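Local atomic coordinates of cell surface protein (Putative S-layer protein) (Clostridioides difficile R20291, PDB entry 5NJL), a protein that is a putative S-layer protein of the cell wall that mediates cell adhesion in vitro and probably serves as a surface adhesin. Residues Y123-K129 / I141-K146; E118-Y123 / L166-P170. All blocks are in the same frame, centred on the assembly; numbering follows the deposited sequence.

Contact 1: residues Y123-K129 / I141-K146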
loop_
_atom_site.group_PDB
_atom_site.type_symbol
_atom_site.label_atom_id
_atom_site.label_comp_id
_atom_site.label_asym_id
_atom_site.label_seq_id
_atom_site.Cartn_x
_atom_site.Cartn_y
_atom_site.Cartn_z
ATOM N N TYR A 123 -2.515 32.134 18.047
ATOM C CA TYR A 123 -3.369 32.231 19.220
ATOM C C TYR A 123 -3.023 33.384 20.172
ATOM O O TYR A 123 -3.916 33.906 20.842
ATOM C CB TYR A 123 -3.341 30.948 20.034
ATOM C CG TYR A 123 -3.872 29.715 19.349
ATOM C CD1 TYR A 123 -5.245 29.500 19.226
ATOM C CD2 TYR A 123 -3.001 28.716 18.913
ATOM C CE1 TYR A 123 -5.732 28.346 18.638
ATOM C CE2 TYR A 123 -3.476 27.546 18.322
ATOM C CZ TYR A 123 -4.831 27.365 18.189
ATOM O OH TYR A 123 -5.310 26.213 17.609
ATOM N N LYS A 124 -1.747 33.758 20.217
ATOM C CA LYS A 124 -1.280 34.866 21.053
ATOM C C LYS A 124 -1.817 36.226 20.614
ATOM O O LYS A 124 -2.082 37.074 21.449
ATOM C CB LYS A 124 0.252 34.921 21.042
ATOM C CG LYS A 124 0.856 35.852 22.083
ATOM C CD LYS A 124 2.371 35.733 22.082
ATOM C CE LYS A 124 3.006 36.697 23.085
ATOM N NZ LYS A 124 2.612 36.421 24.500
ATOM N N VAL A 125 -1.945 36.430 19.308
ATOM C CA VAL A 125 -2.248 37.737 18.745
ATOM C C VAL A 125 -3.626 37.839 18.091
ATOM O O VAL A 125 -3.978 38.912 17.596
ATOM C CB VAL A 125 -1.155 38.138 17.728
ATOM C CG1 VAL A 125 0.180 38.264 18.461
ATOM C CG2 VAL A 125 -1.076 37.155 16.541
ATOM N N ALA A 126 -4.386 36.739 18.078
ATOM C CA ALA A 126 -5.692 36.705 17.406
ATOM C C ALA A 126 -6.729 35.907 18.167
ATOM O O ALA A 126 -6.383 34.899 18.809
ATOM C CB ALA A 126 -5.527 36.151 15.991
ATOM N N ASP A 127 -7.992 36.352 18.090
ATOM C CA ASP A 127 -9.149 35.579 18.533
ATOM C C ASP A 127 -9.402 34.554 17.425
ATOM O O ASP A 127 -9.313 34.895 16.250
ATOM C CB ASP A 127 -10.438 36.408 18.631
ATOM C CG ASP A 127 -10.305 37.652 19.457
ATOM O OD1 ASP A 127 -9.681 37.591 20.556
ATOM O OD2 ASP A 127 -10.869 38.685 18.994
ATOM N N VAL A 128 -9.758 33.330 17.793
ATOM C CA VAL A 128 -9.854 32.228 16.817
ATOM C C VAL A 128 -11.198 31.583 16.949
ATOM O O VAL A 128 -11.644 31.273 18.071
ATOM C CB VAL A 128 -8.759 31.149 17.049
ATOM C CG1 VAL A 128 -8.894 30.015 16.035
ATOM C CG2 VAL A 128 -7.384 31.764 16.935
ATOM N N LYS A 129 -11.851 31.367 15.813
ATOM C CA LYS A 129 -12.984 30.485 15.727
ATOM C C LYS A 129 -12.703 29.414 14.713
ATOM O O LYS A 129 -12.085 29.674 13.677
ATOM C CB LYS A 129 -14.229 31.230 15.277
ATOM C CG LYS A 129 -14.656 32.363 16.169
ATOM C CD LYS A 129 -15.417 31.878 17.358
ATOM C CE LYS A 129 -16.165 33.033 17.990
ATOM N NZ LYS A 129 -16.717 32.522 19.250
ATOM N N ILE A 141 -11.647 28.376 9.398
ATOM C CA ILE A 141 -10.932 29.039 10.464
ATOM C C ILE A 141 -11.059 30.546 10.293
ATOM O O ILE A 141 -10.728 31.094 9.228
ATOM C CB ILE A 141 -9.491 28.578 10.465
ATOM C CG1 ILE A 141 -9.453 27.060 10.773
ATOM C CG2 ILE A 141 -8.672 29.324 11.512
ATOM C CD1 ILE A 141 -8.135 26.442 10.421
ATOM N N THR A 142 -11.529 31.231 11.339
ATOM C CA THR A 142 -11.749 32.681 11.260
ATOM C C THR A 142 -10.956 33.333 12.383
ATOM O O THR A 142 -11.115 32.985 13.559
ATOM C CB THR A 142 -13.238 33.002 11.316
ATOM O OG1 THR A 142 -13.833 32.622 10.072
ATOM C CG2 THR A 142 -13.505 34.467 11.565
ATOM N N LEU A 143 -10.129 34.302 11.998
ATOM C CA LEU A 143 -9.187 34.975 12.875
ATOM C C LEU A 143 -9.511 36.451 12.905
ATOM O O LEU A 143 -9.927 37.028 11.885
ATOM C CB LEU A 143 -7.763 34.807 12.351
ATOM C CG LEU A 143 -7.285 33.396 12.023
ATOM C CD1 LEU A 143 -5.912 33.420 11.377
ATOM C CD2 LEU A 143 -7.260 32.539 13.266
ATOM N N ARG A 144 -9.296 37.066 14.060
ATOM C CA ARG A 144 -9.359 38.509 14.188
ATOM C C ARG A 144 -8.250 38.975 15.104
ATOM O O ARG A 144 -8.024 38.351 16.139
ATOM C CB ARG A 144 -10.726 38.809 14.771
ATOM C CG ARG A 144 -11.129 40.226 14.948
ATOM C CD ARG A 144 -12.617 40.249 15.336
ATOM N NE ARG A 144 -12.808 39.760 16.704
ATOM C CZ ARG A 144 -13.900 39.932 17.433
ATOM N NH1 ARG A 144 -14.987 40.536 16.939
ATOM N NH2 ARG A 144 -13.901 39.465 18.682
ATOM N N ASP A 145 -7.575 40.066 14.752
ATOM C CA ASP A 145 -6.523 40.624 15.599
ATOM C C ASP A 145 -7.157 41.022 16.965
ATOM O O ASP A 145 -8.288 41.487 17.008
ATOM C CB ASP A 145 -5.876 41.879 14.994
ATOM C CG ASP A 145 -5.312 41.673 13.584
ATOM O OD1 ASP A 145 -4.410 40.824 13.425
ATOM O OD2 ASP A 145 -5.723 42.433 12.657
ATOM N N LYS A 146 -6.451 40.756 18.059
ATOM C CA LYS A 146 -6.930 41.130 19.404
ATOM C C LYS A 146 -6.854 42.633 19.669
ATOM O O LYS A 146 -7.719 43.163 20.353
ATOM C CB LYS A 146 -6.121 40.405 20.476
ATOM C CG LYS A 146 -6.334 38.901 20.450
ATOM C CD LYS A 146 -5.494 38.202 21.506
ATOM C CE LYS A 146 -6.072 36.820 21.833
ATOM N NZ LYS A 146 -5.054 36.035 22.563
HETATM O O HOH W 1 -2.641 39.971 15.259
HETATM O O HOH W 2 -12.081 35.095 15.166
#
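K146 lays its aliphatic chain across the start of the partner strand, its CE 3.6 Å from A126 O, and carries its ammonium to carbonyls of the weakly bonded helix preceding that strand: K146 NZ donates to Y123 O at 3.0 Å and, weakly, to K124 O at 3.3 Å. The framework is an antiparallel beta hairpin, strands 126-133 and 138-145, in a sheet completed by 152-158; the segments cross at 162°. D127 and R144 form one hydrogen-bonded pair (D127 N to R144 O 2.8 Å, R144 N to D127 O 3.1 Å), K129 and T142 the next. On the face carrying these side chains, R144 NH2 makes a salt bridge to D127 OD2 at 3.1 Å. The other face is apolar: V128 CG2 meets L143 CD2 at 3.8 Å, and I111 of helix 101-115 packs on V128. K146 N bonds V125 O at 3.1 Å. D145 OD2 is hydrogen-bonded to T151 OG1, while a water donates to both V125 O (2.9 Å) and D145 OD1 (2.7 Å).

Contact 2: residues E118-Y123 / L166-P170. With SO4 (sulfate ion), chain M.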
loop_
_atom_site.group_PDB
_atom_site.type_symbol
_atom_site.label_atom_id
_atom_site.label_comp_id
_atom_site.label_asym_id
_atom_site.label_seq_id
_atom_site.Cartn_x
_atom_site.Cartn_y
_atom_site.Cartn_z
ATOM N N GLU A 118 -4.268 28.701 24.615
ATOM C CA GLU A 118 -3.006 28.880 23.889
ATOM C C GLU A 118 -2.458 30.288 23.940
ATOM O O GLU A 118 -3.207 31.267 23.819
ATOM C CB GLU A 118 -3.134 28.493 22.406
ATOM C CG GLU A 118 -2.836 27.049 22.109
ATOM C CD GLU A 118 -1.365 26.695 22.121
ATOM O OE1 GLU A 118 -0.473 27.577 22.193
ATOM O OE2 GLU A 118 -1.113 25.481 22.051
ATOM N N THR A 119 -1.135 30.362 24.076
ATOM C CA THR A 119 -0.398 31.615 24.068
ATOM C C THR A 119 0.690 31.613 22.999
ATOM O O THR A 119 1.553 32.473 23.033
ATOM C CB THR A 119 0.257 31.876 25.453
ATOM O OG1 THR A 119 1.212 30.847 25.742
ATOM C CG2 THR A 119 -0.789 31.899 26.551
ATOM N N ASN A 120 0.663 30.660 22.054
ATOM C CA ASN A 120 1.698 30.557 21.022
ATOM C C ASN A 120 1.187 30.869 19.621
ATOM O O ASN A 120 0.031 30.617 19.311
ATOM C CB ASN A 120 2.304 29.154 21.018
ATOM C CG ASN A 120 3.125 28.882 22.266
ATOM O OD1 ASN A 120 4.150 29.520 22.497
ATOM N ND2 ASN A 120 2.670 27.957 23.075
ATOM N N GLY A 121 2.094 31.355 18.777
ATOM C CA GLY A 121 1.819 31.632 17.377
ATOM C C GLY A 121 0.612 32.537 17.209
ATOM O O GLY A 121 0.475 33.544 17.915
ATOM N N ILE A 122 -0.308 32.123 16.337
ATOM C CA ILE A 122 -1.469 32.945 15.986
ATOM C C ILE A 122 -2.385 33.152 17.196
ATOM O O ILE A 122 -2.905 34.245 17.391
ATOM C CB ILE A 122 -2.218 32.359 14.766
ATOM C CG1 ILE A 122 -1.310 32.441 13.538
ATOM C CG2 ILE A 122 -3.526 33.117 14.508
ATOM C CD1 ILE A 122 -1.836 31.710 12.314
ATOM N N TYR A 123 -2.515 32.134 18.047
ATOM C CA TYR A 123 -3.369 32.231 19.220
ATOM C C TYR A 123 -3.023 33.384 20.172
ATOM O O TYR A 123 -3.916 33.906 20.842
ATOM C CB TYR A 123 -3.341 30.948 20.034
ATOM C CG TYR A 123 -3.872 29.715 19.349
ATOM C CD1 TYR A 123 -5.245 29.500 19.226
ATOM C CD2 TYR A 123 -3.001 28.716 18.913
ATOM C CE1 TYR A 123 -5.732 28.346 18.638
ATOM C CE2 TYR A 123 -3.476 27.546 18.322
ATOM C CZ TYR A 123 -4.831 27.365 18.189
ATOM O OH TYR A 123 -5.310 26.213 17.609
ATOM N N LEU A 166 -1.935 26.355 14.024
ATOM C CA LEU A 166 -2.028 27.794 14.286
ATOM C C LEU A 166 -0.912 28.317 15.204
ATOM O O LEU A 166 -0.767 29.533 15.359
ATOM C CB LEU A 166 -3.401 28.144 14.855
ATOM C CG LEU A 166 -4.590 27.787 13.969
ATOM C CD1 LEU A 166 -5.902 28.150 14.642
ATOM C CD2 LEU A 166 -4.477 28.466 12.621
ATOM N N THR A 167 -0.115 27.412 15.810
ATOM C CA THR A 167 1.102 27.811 16.510
ATOM C C THR A 167 2.287 28.038 15.567
ATOM O O THR A 167 3.253 28.681 15.961
ATOM C CB THR A 167 1.530 26.808 17.616
ATOM O OG1 THR A 167 2.009 25.604 17.020
ATOM C CG2 THR A 167 0.381 26.494 18.520
ATOM N N ALA A 168 2.226 27.522 14.338
ATOM C CA ALA A 168 3.260 27.726 13.345
ATOM C C ALA A 168 3.091 29.059 12.599
ATOM O O ALA A 168 1.999 29.629 12.503
ATOM C CB ALA A 168 3.278 26.574 12.345
ATOM N N ASN A 169 4.188 29.511 12.023
ATOM C CA ASN A 169 4.212 30.729 11.234
ATOM C C ASN A 169 3.375 30.559 9.979
ATOM O O ASN A 169 3.604 29.624 9.206
ATOM C CB ASN A 169 5.652 31.056 10.819
ATOM C CG ASN A 169 6.514 31.539 11.974
ATOM O OD1 ASN A 169 6.092 31.594 13.112
ATOM N ND2 ASN A 169 7.737 31.958 11.647
ATOM N N PRO A 170 2.386 31.444 9.767
ATOM C CA PRO A 170 1.668 31.388 8.518
ATOM C C PRO A 170 2.493 32.013 7.392
ATOM O O PRO A 170 3.558 32.557 7.641
ATOM C CB PRO A 170 0.406 32.209 8.821
ATOM C CG PRO A 170 0.886 33.244 9.793
ATOM C CD PRO A 170 1.880 32.513 10.645
HETATM S S SO4 M . 4.811 33.259 19.517
HETATM O O1 SO4 M . 5.006 31.856 19.962
HETATM O O2 SO4 M . 5.778 34.139 20.213
HETATM O O3 SO4 M . 5.009 33.363 18.049
HETATM O O4 SO4 M . 3.443 33.718 19.850
HETATM O O HOH W 3 -3.452 24.637 16.202
#
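L166, I122 and T167 bury the most surface where the turn leading into helix 122-125 meets a loop that returns more than forty residues later. Backbone and side chains both join I122 to L166: I122 N donates to L166 O at 2.8 Å, and their side chains touch at I122 CD1 and L166 CD2, 4.2 Å apart. I122 CD1 also reaches P170 CG at 4.0 Å, so this one side chain touches both ends of segment 166-170. On its other flank L166 meets the tyrosine, with L166 CB 3.5 Å from Y123 CE2, and a water joins Y123 OH (2.8 Å) to L166 N (3.2 Å). T167 sets its methyl CG2 at the edge of the Y123 ring, 4.0 Å from CE2, while its hydroxyl is held by D165. G121 makes the close backbone approach possible: its CA lies 4.0 Å from T167 CA, a CB there would clash with the carbonyl oxygens of L166 and T167, and its phi is positive. G121 N donates to O1 of a sulfate ion, probably from the crystallisation liquor, at 3.2 Å. Around this junction, I111 of helix 101-115 packs on both Y123 and L166, V128 of strand 126-133 touches the same two side chains, and L193 from another loop closes over I122 and L166.

The two contacts lie about 9 Å apart between centres and share Y123 and helix 122-125; along the chain, contact 1 is nested within the loop closed by contact 2. Contact 1 joins neighbouring strands by regular backbone pairing, with an apolar face turned to helix 101-115 and an exposed, charged one; four of its 13 touching residues are exposed. Contact 2 is more buried, with one of nine exposed, and fastens an irregular loop by a single direct hydrogen bond and mainly apolar side chains. Their hydrophobic parts merge: V128 CG1 lies 3.8 Å from L166 CD1, and L143 CD1 3.9 Å from I122 CG2. Y123 serves both, offering its carbonyl to K146, just past the hairpin's second strand, and its ring to L166 and T167.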